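Local coordinates for Beta/alpha-amylase (Paenibacillus polymyxa, PDB 3VOC), which hydrolyses alpha-1,4-glucosidic linkages of starch through its family 14 catalytic TIM barrel, releasing successive maltose units from non-reducing chain ends, at residues Y166-P171 with E297-Y302; G282-M287 with N334-S339; L319-L324 with T340-V345; E325-G330 with F369-E374. All coordinates share one frame; numbering follows the deposited sequence. Where two conformers were deposited one is given.

Interaction 1. Residues Y166-P171 with E297-Y302; sequences YPSYYP and EQAGGY. With EDO (1,2-ethanediol), chain E.
The ring of Tyr166 meets the end of helix 295-300 with its edge: the carbonyl of Gly300 and the CA of Gly301 lie near the ring plane, CD2 coming within 3.7 Å of Gly301 CA. The same ring also stacks on that of Tyr249, whose backbone O bonds the Tyr166 hydroxyl. Gly301, without a side chain, lets CD2 approach this closely. Gly301 also closes a Schellman motif, its positive phi (116°) turning the chain out of the helix. At the backbone, Tyr166 N donates to Gly300 O over 2.9 Å, almost straight at 172°, though the donor stands above the carbonyl plane. Ser168 packs alongside, its CB 3.3 Å from Ala299 O and its OG 3.3 Å from Gly300 CA. On another side of the helix end, a 1,2-ethanediol O1 donates to Tyr302 O (2.9 Å) and accepts a weak bond from Gln298 NE2. The contact is buried, and the side chain of Ser168 lies about 8 Å from that of Glu163, the predicted proton donor. One helix-terminal carbonyl thus gains a backbone donor, which ties the loop after strand 153-156 to the helix end.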
loop_
_atom_site.group_PDB
_atom_site.type_symbol
_atom_site.label_atom_id
_atom_site.label_comp_id
_atom_site.label_asym_id
_atom_site.label_seq_id
_atom_site.Cartn_x
_atom_site.Cartn_y
_atom_site.Cartn_z
ATOM N N TYR A 166 -1.828 -7.753 -3.412
ATOM C CA TYR A 166 -1.676 -8.214 -4.785
ATOM C C TYR A 166 -2.322 -7.219 -5.733
ATOM O O TYR A 166 -3.168 -6.454 -5.300
ATOM C CB TYR A 166 -2.349 -9.567 -4.952
ATOM C CG TYR A 166 -1.611 -10.673 -4.229
ATOM C CD1 TYR A 166 -0.535 -11.329 -4.843
ATOM C CD2 TYR A 166 -1.993 -11.073 -2.946
ATOM C CE1 TYR A 166 0.159 -12.345 -4.198
ATOM C CE2 TYR A 166 -1.299 -12.089 -2.276
ATOM C CZ TYR A 166 -0.225 -12.726 -2.920
ATOM O OH TYR A 166 0.460 -13.750 -2.296
ATOM N N PRO A 167 -1.938 -7.232 -7.028
ATOM C CA PRO A 167 -2.546 -6.333 -8.010
ATOM C C PRO A 167 -3.894 -6.893 -8.495
ATOM O O PRO A 167 -4.084 -7.165 -9.688
ATOM C CB PRO A 167 -1.527 -6.328 -9.142
ATOM C CG PRO A 167 -0.959 -7.737 -9.110
ATOM C CD PRO A 167 -0.824 -8.011 -7.617
ATOM N N SER A 168 -4.818 -7.035 -7.560
ATOM C CA SER A 168 -5.999 -7.868 -7.754
ATOM C C SER A 168 -7.095 -7.182 -8.553
ATOM O O SER A 168 -7.934 -7.860 -9.140
ATOM C CB SER A 168 -6.545 -8.297 -6.395
ATOM O OG SER A 168 -6.804 -7.153 -5.597
ATOM N N TYR A 169 -7.102 -5.851 -8.545
ATOM C CA TYR A 169 -8.078 -5.094 -9.328
ATOM C C TYR A 169 -7.344 -4.101 -10.238
ATOM O O TYR A 169 -6.585 -3.244 -9.771
ATOM C CB TYR A 169 -9.136 -4.432 -8.416
ATOM C CG TYR A 169 -8.630 -3.251 -7.590
ATOM C CD1 TYR A 169 -7.973 -3.436 -6.361
ATOM C CD2 TYR A 169 -8.815 -1.946 -8.049
ATOM C CE1 TYR A 169 -7.506 -2.325 -5.623
ATOM C CE2 TYR A 169 -8.369 -0.854 -7.332
ATOM C CZ TYR A 169 -7.720 -1.042 -6.126
ATOM O OH TYR A 169 -7.300 0.076 -5.451
ATOM N N TYR A 170 -7.573 -4.226 -11.544
ATOM C CA TYR A 170 -6.723 -3.547 -12.525
ATOM C C TYR A 170 -7.520 -3.319 -13.804
ATOM O O TYR A 170 -7.865 -4.289 -14.502
ATOM C CB TYR A 170 -5.491 -4.404 -12.807
ATOM C CG TYR A 170 -4.304 -3.690 -13.432
ATOM C CD1 TYR A 170 -3.707 -2.596 -12.802
ATOM C CD2 TYR A 170 -3.737 -4.159 -14.626
ATOM C CE1 TYR A 170 -2.604 -1.960 -13.367
ATOM C CE2 TYR A 170 -2.632 -3.522 -15.204
ATOM C CZ TYR A 170 -2.070 -2.432 -14.566
ATOM O OH TYR A 170 -0.955 -1.814 -15.096
ATOM N N PRO A 171 -7.829 -2.041 -14.105
ATOM C CA PRO A 171 -8.650 -1.711 -15.282
ATOM C C PRO A 171 -8.140 -2.384 -16.555
ATOM O O PRO A 171 -8.938 -2.939 -17.320
ATOM C CB PRO A 171 -8.549 -0.186 -15.365
ATOM C CG PRO A 171 -8.430 0.244 -13.908
ATOM C CD PRO A 171 -7.597 -0.865 -13.237
ATOM N N GLU A 297 -11.296 -8.092 -0.707
ATOM C CA GLU A 297 -10.240 -8.216 0.286
ATOM C C GLU A 297 -9.444 -9.508 0.091
ATOM O O GLU A 297 -8.214 -9.489 0.124
ATOM C CB GLU A 297 -10.843 -8.189 1.688
ATOM C CG GLU A 297 -11.447 -6.850 2.079
ATOM C CD GLU A 297 -12.464 -6.955 3.218
ATOM O OE1 GLU A 297 -12.088 -6.682 4.374
ATOM O OE2 GLU A 297 -13.650 -7.282 2.948
ATOM N N GLN A 298 -10.141 -10.624 -0.105
ATOM C CA GLN A 298 -9.470 -11.915 -0.270
ATOM C C GLN A 298 -8.586 -11.952 -1.530
ATOM O O GLN A 298 -7.426 -12.403 -1.466
ATOM C CB GLN A 298 -10.488 -13.063 -0.236
ATOM C CG GLN A 298 -10.994 -13.299 1.201
ATOM C CD GLN A 298 -12.188 -14.218 1.327
ATOM O OE1 GLN A 298 -12.602 -14.880 0.379
ATOM N NE2 GLN A 298 -12.760 -14.255 2.531
ATOM N N ALA A 299 -9.108 -11.445 -2.650
ATOM C CA ALA A 299 -8.313 -11.406 -3.889
ATOM C C ALA A 299 -7.068 -10.545 -3.726
ATOM O O ALA A 299 -6.016 -10.849 -4.295
ATOM C CB ALA A 299 -9.152 -10.933 -5.069
ATOM N N GLY A 300 -7.195 -9.470 -2.953
ATOM C CA GLY A 300 -6.073 -8.592 -2.662
ATOM C C GLY A 300 -5.044 -9.204 -1.723
ATOM O O GLY A 300 -3.935 -8.693 -1.600
ATOM N N GLY A 301 -5.427 -10.286 -1.044
ATOM C CA GLY A 301 -4.498 -11.021 -0.194
ATOM C C GLY A 301 -4.879 -10.996 1.270
ATOM O O GLY A 301 -4.091 -11.415 2.108
ATOM N N TYR A 302 -6.077 -10.504 1.597
ATOM C CA TYR A 302 -6.444 -10.319 3.005
ATOM C C TYR A 302 -7.395 -11.388 3.481
ATOM O O TYR A 302 -8.602 -11.349 3.201
ATOM C CB TYR A 302 -7.031 -8.928 3.265
ATOM C CG TYR A 302 -6.128 -7.786 2.841
ATOM C CD1 TYR A 302 -4.744 -7.960 2.717
ATOM C CD2 TYR A 302 -6.657 -6.525 2.572
ATOM C CE1 TYR A 302 -3.916 -6.902 2.318
ATOM C CE2 TYR A 302 -5.848 -5.473 2.166
ATOM C CZ TYR A 302 -4.474 -5.659 2.058
ATOM O OH TYR A 302 -3.682 -4.588 1.670
HETATM C C1 EDO E . -11.259 -10.557 4.547
HETATM O O1 EDO E . -11.174 -11.971 4.354
HETATM C C2 EDO E . -10.966 -10.257 6.005
HETATM O O2 EDO E . -12.127 -10.621 6.764
#

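Interaction 2. Residues G282-M287 with N334-S339; sequences GLHWQM and NYSLPS
His284, a substrate-binding residue by similarity, sits in the loop after barrel strand 275-279, and this contact pins that loop against the approach to helix 338-352. Three backbone bonds join the two segments. Gln286 N donates to Asn334 O in the carbonyl plane (2.8 Å, 174°), Met287 N reaches Tyr335 O nearly along the C=O axis, and Leu337 N, from the N-cap position, returns a bond to His284 O at 3.1 Å. That last oxygen also receives a CA-H contact from Ser336. With CG in the crowded position between N and the carbonyl carbon (chi1 59°), the imidazole turns its ND1 edge to Ser336 OG, 2.7 Å away; either may be the donor. Trp285 CE3 lies over the centre of one imidazole face, 3.5 Å above its plane, so ring and hydroxyl together probably fix the histidine's rotation. Pro338 CB touches His284 CB at 3.6 Å, and Met287 SD, crossing Leu337 obliquely, lies 3.7 Å from its CB. Around this core, Trp285 NE1 bonds Gly179 O, while His284 and Met287 rest on Leu341 of helix 338-352 and Met287 also leans on Glu297 of helix 295-300.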
loop_
_atom_site.group_PDB
_atom_site.type_symbol
_atom_site.label_atom_id
_atom_site.label_comp_id
_atom_site.label_asym_id
_atom_site.label_seq_id
_atom_site.Cartn_x
_atom_site.Cartn_y
_atom_site.Cartn_z
ATOM N N GLY A 282 -7.547 -0.328 1.287
ATOM C CA GLY A 282 -8.940 -0.306 1.722
ATOM C C GLY A 282 -9.829 -0.948 0.664
ATOM O O GLY A 282 -10.320 -0.259 -0.241
ATOM N N LEU A 283 -10.039 -2.255 0.781
ATOM C CA LEU A 283 -10.768 -3.009 -0.236
ATOM C C LEU A 283 -12.216 -3.162 0.239
ATOM O O LEU A 283 -12.666 -4.249 0.620
ATOM C CB LEU A 283 -10.056 -4.340 -0.510
ATOM C CG LEU A 283 -8.605 -4.185 -1.026
ATOM C CD1 LEU A 283 -7.905 -5.537 -1.058
ATOM C CD2 LEU A 283 -8.611 -3.566 -2.448
ATOM N N HIS A 284 -12.911 -2.022 0.235
ATOM C CA HIS A 284 -14.159 -1.812 0.954
ATOM C C HIS A 284 -15.405 -2.339 0.232
ATOM O O HIS A 284 -16.490 -2.345 0.810
ATOM C CB HIS A 284 -14.348 -0.313 1.273
ATOM C CG HIS A 284 -14.363 0.571 0.058
ATOM N ND1 HIS A 284 -15.480 0.733 -0.737
ATOM C CD2 HIS A 284 -13.393 1.337 -0.498
ATOM C CE1 HIS A 284 -15.195 1.551 -1.735
ATOM N NE2 HIS A 284 -13.934 1.930 -1.616
ATOM N N TRP A 285 -15.253 -2.769 -1.014
ATOM C CA TRP A 285 -16.414 -3.215 -1.795
ATOM C C TRP A 285 -16.526 -4.738 -1.835
ATOM O O TRP A 285 -15.533 -5.440 -1.625
ATOM C CB TRP A 285 -16.402 -2.587 -3.191
ATOM C CG TRP A 285 -15.211 -2.885 -4.060
ATOM C CD1 TRP A 285 -15.162 -3.774 -5.096
ATOM C CD2 TRP A 285 -13.923 -2.238 -4.027
ATOM N NE1 TRP A 285 -13.916 -3.742 -5.685
ATOM C CE2 TRP A 285 -13.144 -2.806 -5.055
ATOM C CE3 TRP A 285 -13.354 -1.241 -3.221
ATOM C CZ2 TRP A 285 -11.815 -2.420 -5.298
ATOM C CZ3 TRP A 285 -12.021 -0.852 -3.463
ATOM C CH2 TRP A 285 -11.275 -1.450 -4.491
ATOM N N GLN A 286 -17.740 -5.244 -2.068
ATOM C CA GLN A 286 -18.050 -6.685 -1.915
ATOM C C GLN A 286 -17.819 -7.231 -0.500
ATOM O O GLN A 286 -17.672 -8.444 -0.304
ATOM C CB GLN A 286 -17.313 -7.539 -2.960
ATOM C CG GLN A 286 -17.507 -7.057 -4.400
ATOM C CD GLN A 286 -18.978 -6.949 -4.805
ATOM O OE1 GLN A 286 -19.867 -7.461 -4.124
ATOM N NE2 GLN A 286 -19.237 -6.261 -5.908
ATOM N N MET A 287 -17.802 -6.345 0.494
ATOM C CA MET A 287 -17.631 -6.793 1.863
ATOM C C MET A 287 -18.798 -7.681 2.303
ATOM O O MET A 287 -18.574 -8.754 2.860
ATOM C CB MET A 287 -17.460 -5.602 2.830
ATOM C CG MET A 287 -16.065 -4.950 2.760
ATOM S SD MET A 287 -16.020 -3.435 3.746
ATOM C CE MET A 287 -16.138 -4.109 5.413
ATOM N N ASN A 334 -22.683 -2.704 -4.887
ATOM C CA ASN A 334 -21.299 -2.397 -4.473
ATOM C C ASN A 334 -20.868 -3.102 -3.196
ATOM O O ASN A 334 -19.663 -3.390 -2.995
ATOM C CB ASN A 334 -21.104 -0.883 -4.330
ATOM C CG ASN A 334 -21.320 -0.151 -5.642
ATOM O OD1 ASN A 334 -21.223 -0.747 -6.721
ATOM N ND2 ASN A 334 -21.608 1.137 -5.565
ATOM N N TYR A 335 -21.862 -3.370 -2.346
ATOM C CA TYR A 335 -21.676 -4.006 -1.053
ATOM C C TYR A 335 -20.491 -3.390 -0.319
ATOM O O TYR A 335 -19.569 -4.087 0.107
ATOM C CB TYR A 335 -21.526 -5.519 -1.224
ATOM C CG TYR A 335 -22.800 -6.198 -1.678
ATOM C CD1 TYR A 335 -23.864 -6.395 -0.788
ATOM C CD2 TYR A 335 -22.952 -6.621 -2.998
ATOM C CE1 TYR A 335 -25.048 -7.013 -1.200
ATOM C CE2 TYR A 335 -24.130 -7.251 -3.423
ATOM C CZ TYR A 335 -25.163 -7.449 -2.517
ATOM O OH TYR A 335 -26.327 -8.056 -2.928
ATOM N N SER A 336 -20.544 -2.067 -0.177
ATOM C CA SER A 336 -19.392 -1.280 0.267
ATOM C C SER A 336 -19.591 -0.769 1.692
ATOM O O SER A 336 -20.523 -0.020 1.960
ATOM C CB SER A 336 -19.174 -0.101 -0.690
ATOM O OG SER A 336 -18.160 0.757 -0.208
ATOM N N LEU A 337 -18.693 -1.156 2.594
ATOM C CA LEU A 337 -18.787 -0.753 3.992
ATOM C C LEU A 337 -17.447 -0.198 4.506
ATOM O O LEU A 337 -16.878 -0.739 5.450
ATOM C CB LEU A 337 -19.261 -1.936 4.851
ATOM C CG LEU A 337 -20.683 -2.443 4.588
ATOM C CD1 LEU A 337 -20.889 -3.831 5.212
ATOM C CD2 LEU A 337 -21.731 -1.430 5.103
ATOM N N PRO A 338 -16.945 0.886 3.877
ATOM C CA PRO A 338 -15.613 1.398 4.220
ATOM C C PRO A 338 -15.499 1.910 5.637
ATOM O O PRO A 338 -14.432 1.821 6.219
ATOM C CB PRO A 338 -15.392 2.553 3.219
ATOM C CG PRO A 338 -16.777 2.941 2.773
ATOM C CD PRO A 338 -17.568 1.658 2.784
ATOM N N SER A 339 -16.582 2.454 6.197
ATOM C CA SER A 339 -16.507 2.999 7.551
ATOM C C SER A 339 -16.356 1.875 8.583
ATOM O O SER A 339 -15.554 1.975 9.515
ATOM C CB SER A 339 -17.738 3.872 7.845
ATOM O OG SER A 339 -17.641 4.425 9.136
#

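Interaction 3. Residues L319-L324 with T340-V345; sequences LTFTCL and TLVDTV
Phe321 is the large knob here, reaching from the strand side into a hollow on helix 338-352 walled by Leu341, Val342 and Val345. Its CG is anti to the backbone N (chi1 -161°), which carries the ring out toward the helix. The tip goes deepest: CZ comes to 3.6 Å from Leu341 CG, at the ring edge, with the two side chains crossing at about a right angle. One face is filled by Val345, whose CG2 methyl stands 4.1 Å from the ring centroid and 20° off the normal, a CH-pi contact shifted toward the rim. Along another part of the edge Val342 closes in, its CG2 lying near the ring plane 3.9 Å from CE2.

Strand and helix are the first two elements of a beta-alpha-beta unit of the TIM barrel, completed by strand 356-359; over residues 319-321 and 340-345 the axes run nearly antiparallel (169°), 10.4 Å apart at closest approach, and the side chains fill this gap.

Val345 has a second role, since its other methyl, CG1, meets Leu319 CD2 at 3.8 Å, while Ile309 of helix 305-315 touches both residues. At the catalytic end of the strand, Val342 CG2 packs against the turning backbone, 3.5 Å from Thr322 O, and its CG1 meets Leu324 CD1 at 4.0 Å. Leu324 in turn touches Ile372, Lys375 and Ile376 of helix 367-378. Thr322, a substrate-binding residue by similarity, directs its CB away from the helix, and its side chain touches Ala361.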
loop_
_atom_site.group_PDB
_atom_site.type_symbol
_atom_site.label_atom_id
_atom_site.label_comp_id
_atom_site.label_asym_id
_atom_site.label_seq_id
_atom_site.Cartn_x
_atom_site.Cartn_y
_atom_site.Cartn_z
ATOM N N LEU A 319 1.195 1.458 10.831
ATOM C CA LEU A 319 0.189 1.080 9.833
ATOM C C LEU A 319 -0.545 2.310 9.332
ATOM O O LEU A 319 -1.085 3.086 10.128
ATOM C CB LEU A 319 -0.811 0.074 10.434
ATOM C CG LEU A 319 -2.063 -0.257 9.607
ATOM C CD1 LEU A 319 -1.611 -0.927 8.347
ATOM C CD2 LEU A 319 -3.006 -1.186 10.388
ATOM N N THR A 320 -0.562 2.485 8.012
ATOM C CA THR A 320 -1.381 3.507 7.386
ATOM C C THR A 320 -2.606 2.804 6.806
ATOM O O THR A 320 -2.493 1.795 6.082
ATOM C CB THR A 320 -0.607 4.263 6.286
ATOM O OG1 THR A 320 0.474 4.991 6.888
ATOM C CG2 THR A 320 -1.527 5.228 5.500
ATOM N N PHE A 321 -3.776 3.319 7.142
ATOM C CA PHE A 321 -4.986 2.832 6.523
ATOM C C PHE A 321 -5.686 3.981 5.819
ATOM O O PHE A 321 -5.322 5.145 6.006
ATOM C CB PHE A 321 -5.901 2.101 7.527
ATOM C CG PHE A 321 -6.910 1.201 6.861
ATOM C CD1 PHE A 321 -6.482 0.113 6.097
ATOM C CD2 PHE A 321 -8.276 1.466 6.954
ATOM C CE1 PHE A 321 -7.415 -0.713 5.439
ATOM C CE2 PHE A 321 -9.224 0.636 6.307
ATOM C CZ PHE A 321 -8.790 -0.445 5.550
ATOM N N THR A 322 -6.675 3.646 4.995
ATOM C CA THR A 322 -7.294 4.602 4.086
ATOM C C THR A 322 -8.816 4.474 4.142
ATOM O O THR A 322 -9.350 3.696 4.949
ATOM C CB THR A 322 -6.757 4.379 2.646
ATOM O OG1 THR A 322 -7.359 5.321 1.760
ATOM C CG2 THR A 322 -7.061 2.966 2.168
ATOM N N CYS A 323 -9.510 5.232 3.295
ATOM C CA CYS A 323 -10.983 5.308 3.280
ATOM C C CYS A 323 -11.599 5.989 4.499
ATOM O O CYS A 323 -12.821 5.901 4.703
ATOM C CB CYS A 323 -11.656 3.945 3.103
ATOM S SG CYS A 323 -11.015 3.015 1.779
ATOM N N LEU A 324 -10.777 6.699 5.272
ATOM C CA LEU A 324 -11.264 7.397 6.459
ATOM C C LEU A 324 -12.394 8.405 6.199
ATOM O O LEU A 324 -13.173 8.735 7.113
ATOM C CB LEU A 324 -10.111 8.080 7.198
ATOM C CG LEU A 324 -9.483 7.237 8.304
ATOM C CD1 LEU A 324 -8.737 6.021 7.743
ATOM C CD2 LEU A 324 -8.521 8.109 9.112
ATOM N N THR A 340 -17.130 0.801 8.410
ATOM C CA THR A 340 -16.956 -0.436 9.188
ATOM C C THR A 340 -15.555 -1.030 9.008
ATOM O O THR A 340 -14.953 -1.507 9.958
ATOM C CB THR A 340 -18.035 -1.474 8.785
ATOM O OG1 THR A 340 -19.317 -1.043 9.278
ATOM C CG2 THR A 340 -17.720 -2.889 9.318
ATOM N N LEU A 341 -15.042 -1.016 7.782
ATOM C CA LEU A 341 -13.692 -1.541 7.509
ATOM C C LEU A 341 -12.627 -0.756 8.283
ATOM O O LEU A 341 -11.756 -1.354 8.944
ATOM C CB LEU A 341 -13.401 -1.535 6.002
ATOM C CG LEU A 341 -12.024 -1.990 5.513
ATOM C CD1 LEU A 341 -11.741 -3.433 5.932
ATOM C CD2 LEU A 341 -11.962 -1.829 3.984
ATOM N N VAL A 342 -12.722 0.571 8.227
ATOM C CA VAL A 342 -11.831 1.427 9.014
ATOM C C VAL A 342 -11.916 1.074 10.502
ATOM O O VAL A 342 -10.888 0.937 11.162
ATOM C CB VAL A 342 -12.141 2.939 8.822
ATOM C CG1 VAL A 342 -11.320 3.777 9.825
ATOM C CG2 VAL A 342 -11.853 3.382 7.359
ATOM N N ASP A 343 -13.141 0.937 11.026
ATOM C CA ASP A 343 -13.321 0.559 12.441
ATOM C C ASP A 343 -12.654 -0.782 12.747
ATOM O O ASP A 343 -11.942 -0.901 13.735
ATOM C CB ASP A 343 -14.795 0.486 12.838
ATOM C CG ASP A 343 -15.488 1.837 12.805
ATOM O OD1 ASP A 343 -14.814 2.867 12.586
ATOM O OD2 ASP A 343 -16.730 1.860 12.990
ATOM N N THR A 344 -12.877 -1.768 11.878
ATOM C CA THR A 344 -12.295 -3.104 12.048
ATOM C C THR A 344 -10.773 -3.048 12.127
ATOM O O THR A 344 -10.185 -3.488 13.115
ATOM C CB THR A 344 -12.739 -4.057 10.918
ATOM O OG1 THR A 344 -14.162 -4.218 10.983
ATOM C CG2 THR A 344 -12.067 -5.443 11.081
ATOM N N VAL A 345 -10.143 -2.483 11.104
ATOM C CA VAL A 345 -8.685 -2.435 11.014
ATOM C C VAL A 345 -8.122 -1.607 12.159
ATOM O O VAL A 345 -7.166 -2.028 12.846
ATOM C CB VAL A 345 -8.224 -1.877 9.639
ATOM C CG1 VAL A 345 -6.733 -1.491 9.662
ATOM C CG2 VAL A 345 -8.519 -2.884 8.526
#

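Interaction 4. Residues E325-G330 with F369-E374; sequences EMSDSG and FQKIEE
Apolar contact comes first, and it is modest. Ile372, with CG1 anti to the carbonyl carbon (chi1 -66°), lays CG1 against the start of the loop, 3.8 Å from Glu325 CA, and its CD1 reaches Glu325 CB at 3.9 Å, plain apolar packing. Lys371 adds its aliphatic part: the chain, bent at chi2 and again at chi4, runs along the loop backbone, so that CB lies 3.6 Å from Glu325 O and CE 3.7 Å from Met326 O, van der Waals contacts of methylenes with carbonyl oxygens. Ser327 OG stands 4.0 Å from the same CE, a loose contact.

The charged groups pair not across the contact but within the helix or with the loop after strand 356-359. Lys371 NZ reaches one turn onward along its own helix to Glu374 OE2, 2.8 Å away, meeting the syn lone pair in a salt bridge; the other oxygen, OE1, pairs with Lys378. Glu325 points its CB away from helix 367-378 overall, and its chain, with CG in the crowded position (chi1 88°) and a bend at chi2, delivers both carboxylate oxygens to backbone N-H groups: OE1 to Ala361 N and OE2 to Leu362 N. These two bonds probably stabilise the carboxylate as an anion.

Asn360 and Ala361 are substrate-binding residues by similarity, so Glu325 probably helps to position this strand-end loop as a second-shell residue, bonding Ala361 and touching Asn360. Here the loop following the sixth strand of the TIM barrel leans on the helix that follows the seventh, at the catalytic end where beta-amylases form their substrate pocket.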
loop_
_atom_site.group_PDB
_atom_site.type_symbol
_atom_site.label_atom_id
_atom_site.label_comp_id
_atom_site.label_asym_id
_atom_site.label_seq_id
_atom_site.Cartn_x
_atom_site.Cartn_y
_atom_site.Cartn_z
ATOM N N GLU A 325 -12.492 8.880 4.957
ATOM C CA GLU A 325 -13.498 9.886 4.606
ATOM C C GLU A 325 -14.855 9.314 4.193
ATOM O O GLU A 325 -15.834 10.077 4.043
ATOM C CB GLU A 325 -12.967 10.817 3.497
ATOM C CG GLU A 325 -13.200 10.350 2.047
ATOM C CD GLU A 325 -12.272 9.211 1.569
ATOM O OE1 GLU A 325 -11.553 8.585 2.388
ATOM O OE2 GLU A 325 -12.274 8.940 0.347
ATOM N N MET A 326 -14.917 7.996 3.997
ATOM C CA MET A 326 -16.099 7.350 3.400
ATOM C C MET A 326 -17.103 6.830 4.422
ATOM O O MET A 326 -16.732 6.460 5.536
ATOM C CB MET A 326 -15.682 6.178 2.524
ATOM C CG MET A 326 -15.085 6.568 1.214
ATOM S SD MET A 326 -14.772 5.085 0.245
ATOM C CE MET A 326 -13.833 5.878 -1.074
ATOM N N SER A 327 -18.370 6.783 4.019
ATOM C CA SER A 327 -19.442 6.259 4.872
ATOM C C SER A 327 -19.847 4.862 4.436
ATOM O O SER A 327 -19.621 4.471 3.290
ATOM C CB SER A 327 -20.666 7.182 4.831
ATOM O OG SER A 327 -20.355 8.476 5.297
ATOM N N ASP A 328 -20.442 4.112 5.359
ATOM C CA ASP A 328 -21.005 2.800 5.051
ATOM C C ASP A 328 -22.213 2.907 4.145
ATOM O O ASP A 328 -23.042 3.807 4.300
ATOM C CB ASP A 328 -21.420 2.090 6.339
ATOM C CG ASP A 328 -20.264 1.381 7.009
ATOM O OD1 ASP A 328 -19.203 1.228 6.373
ATOM O OD2 ASP A 328 -20.421 0.969 8.170
ATOM N N SER A 329 -22.310 1.984 3.202
ATOM C CA SER A 329 -23.505 1.873 2.391
ATOM C C SER A 329 -24.046 0.461 2.524
ATOM O O SER A 329 -25.121 0.251 3.108
ATOM C CB SER A 329 -23.238 2.229 0.928
ATOM O OG SER A 329 -24.344 1.818 0.133
ATOM N N GLY A 330 -23.298 -0.515 2.014
ATOM C CA GLY A 330 -23.699 -1.919 2.166
ATOM C C GLY A 330 -24.769 -2.389 1.187
ATOM O O GLY A 330 -25.095 -3.565 1.148
ATOM N N PHE A 369 -14.431 15.574 5.787
ATOM C CA PHE A 369 -13.577 15.989 6.891
ATOM C C PHE A 369 -14.144 15.573 8.254
ATOM O O PHE A 369 -13.393 15.227 9.159
ATOM C CB PHE A 369 -13.276 17.505 6.834
ATOM C CG PHE A 369 -12.454 17.923 5.623
ATOM C CD1 PHE A 369 -11.413 17.125 5.161
ATOM C CD2 PHE A 369 -12.713 19.120 4.960
ATOM C CE1 PHE A 369 -10.653 17.503 4.043
ATOM C CE2 PHE A 369 -11.951 19.501 3.847
ATOM C CZ PHE A 369 -10.929 18.692 3.389
ATOM N N GLN A 370 -15.469 15.604 8.385
ATOM C CA GLN A 370 -16.138 15.213 9.634
ATOM C C GLN A 370 -16.021 13.707 9.837
ATOM O O GLN A 370 -15.839 13.237 10.962
ATOM C CB GLN A 370 -17.622 15.621 9.621
ATOM C CG GLN A 370 -17.890 17.001 9.033
ATOM C CD GLN A 370 -19.379 17.312 8.808
ATOM O OE1 GLN A 370 -20.263 16.578 9.256
ATOM N NE2 GLN A 370 -19.651 18.414 8.106
ATOM N N LYS A 371 -16.131 12.938 8.752
ATOM C CA LYS A 371 -15.885 11.501 8.846
ATOM C C LYS A 371 -14.447 11.187 9.247
ATOM O O LYS A 371 -14.222 10.342 10.108
ATOM C CB LYS A 371 -16.274 10.759 7.566
ATOM C CG LYS A 371 -17.518 9.882 7.749
ATOM C CD LYS A 371 -17.182 8.634 8.579
ATOM C CE LYS A 371 -18.348 7.671 8.665
ATOM N NZ LYS A 371 -19.454 8.160 9.557
ATOM N N ILE A 372 -13.485 11.890 8.645
ATOM C CA ILE A 372 -12.082 11.697 8.999
ATOM C C ILE A 372 -11.889 12.043 10.470
ATOM O O ILE A 372 -11.230 11.307 11.202
ATOM C CB ILE A 372 -11.105 12.536 8.115
ATOM C CG1 ILE A 372 -11.149 12.040 6.658
ATOM C CG2 ILE A 372 -9.664 12.412 8.644
ATOM C CD1 ILE A 372 -10.715 13.088 5.647
ATOM N N GLU A 373 -12.468 13.169 10.890
ATOM C CA GLU A 373 -12.381 13.603 12.280
ATOM C C GLU A 373 -12.876 12.524 13.242
ATOM O O GLU A 373 -12.235 12.262 14.255
ATOM C CB GLU A 373 -13.179 14.888 12.524
ATOM C CG GLU A 373 -12.960 15.444 13.937
ATOM C CD GLU A 373 -13.982 16.496 14.317
ATOM O OE1 GLU A 373 -15.171 16.317 13.986
ATOM O OE2 GLU A 373 -13.593 17.494 14.959
ATOM N N GLU A 374 -14.014 11.914 12.921
ATOM C CA GLU A 374 -14.567 10.824 13.742
ATOM C C GLU A 374 -13.561 9.674 13.893
ATOM O O GLU A 374 -13.318 9.191 15.003
ATOM C CB GLU A 374 -15.912 10.343 13.160
ATOM C CG GLU A 374 -16.425 9.002 13.712
ATOM C CD GLU A 374 -17.244 8.198 12.691
ATOM O OE1 GLU A 374 -17.296 6.950 12.781
ATOM O OE2 GLU A 374 -17.853 8.816 11.797
#

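Interactions 1, 2 and 3 are buried, whereas interaction 4 lies toward the surface. Chemistry follows place: interaction 3, between a barrel strand and its helix, is packing of mostly apolar side chains; interactions 1 and 2, where loops meet helix ends, use backbone hydrogen bonds, with a histidine-serine side-chain bond added in interaction 2; interaction 4 relies on loose packing around a lysine stem. Helix 338-352 serves both interactions 2 and 3, and Leu341 touches His284 from one to the other. Interaction 4 is coupled to interaction 2 through Ser336 O, close to Ser329 N and Gly330 N, and to interaction 3 through Asp328 and Thr340. Interactions 1 and 2 meet where Glu297 packs on Leu283 and Met287.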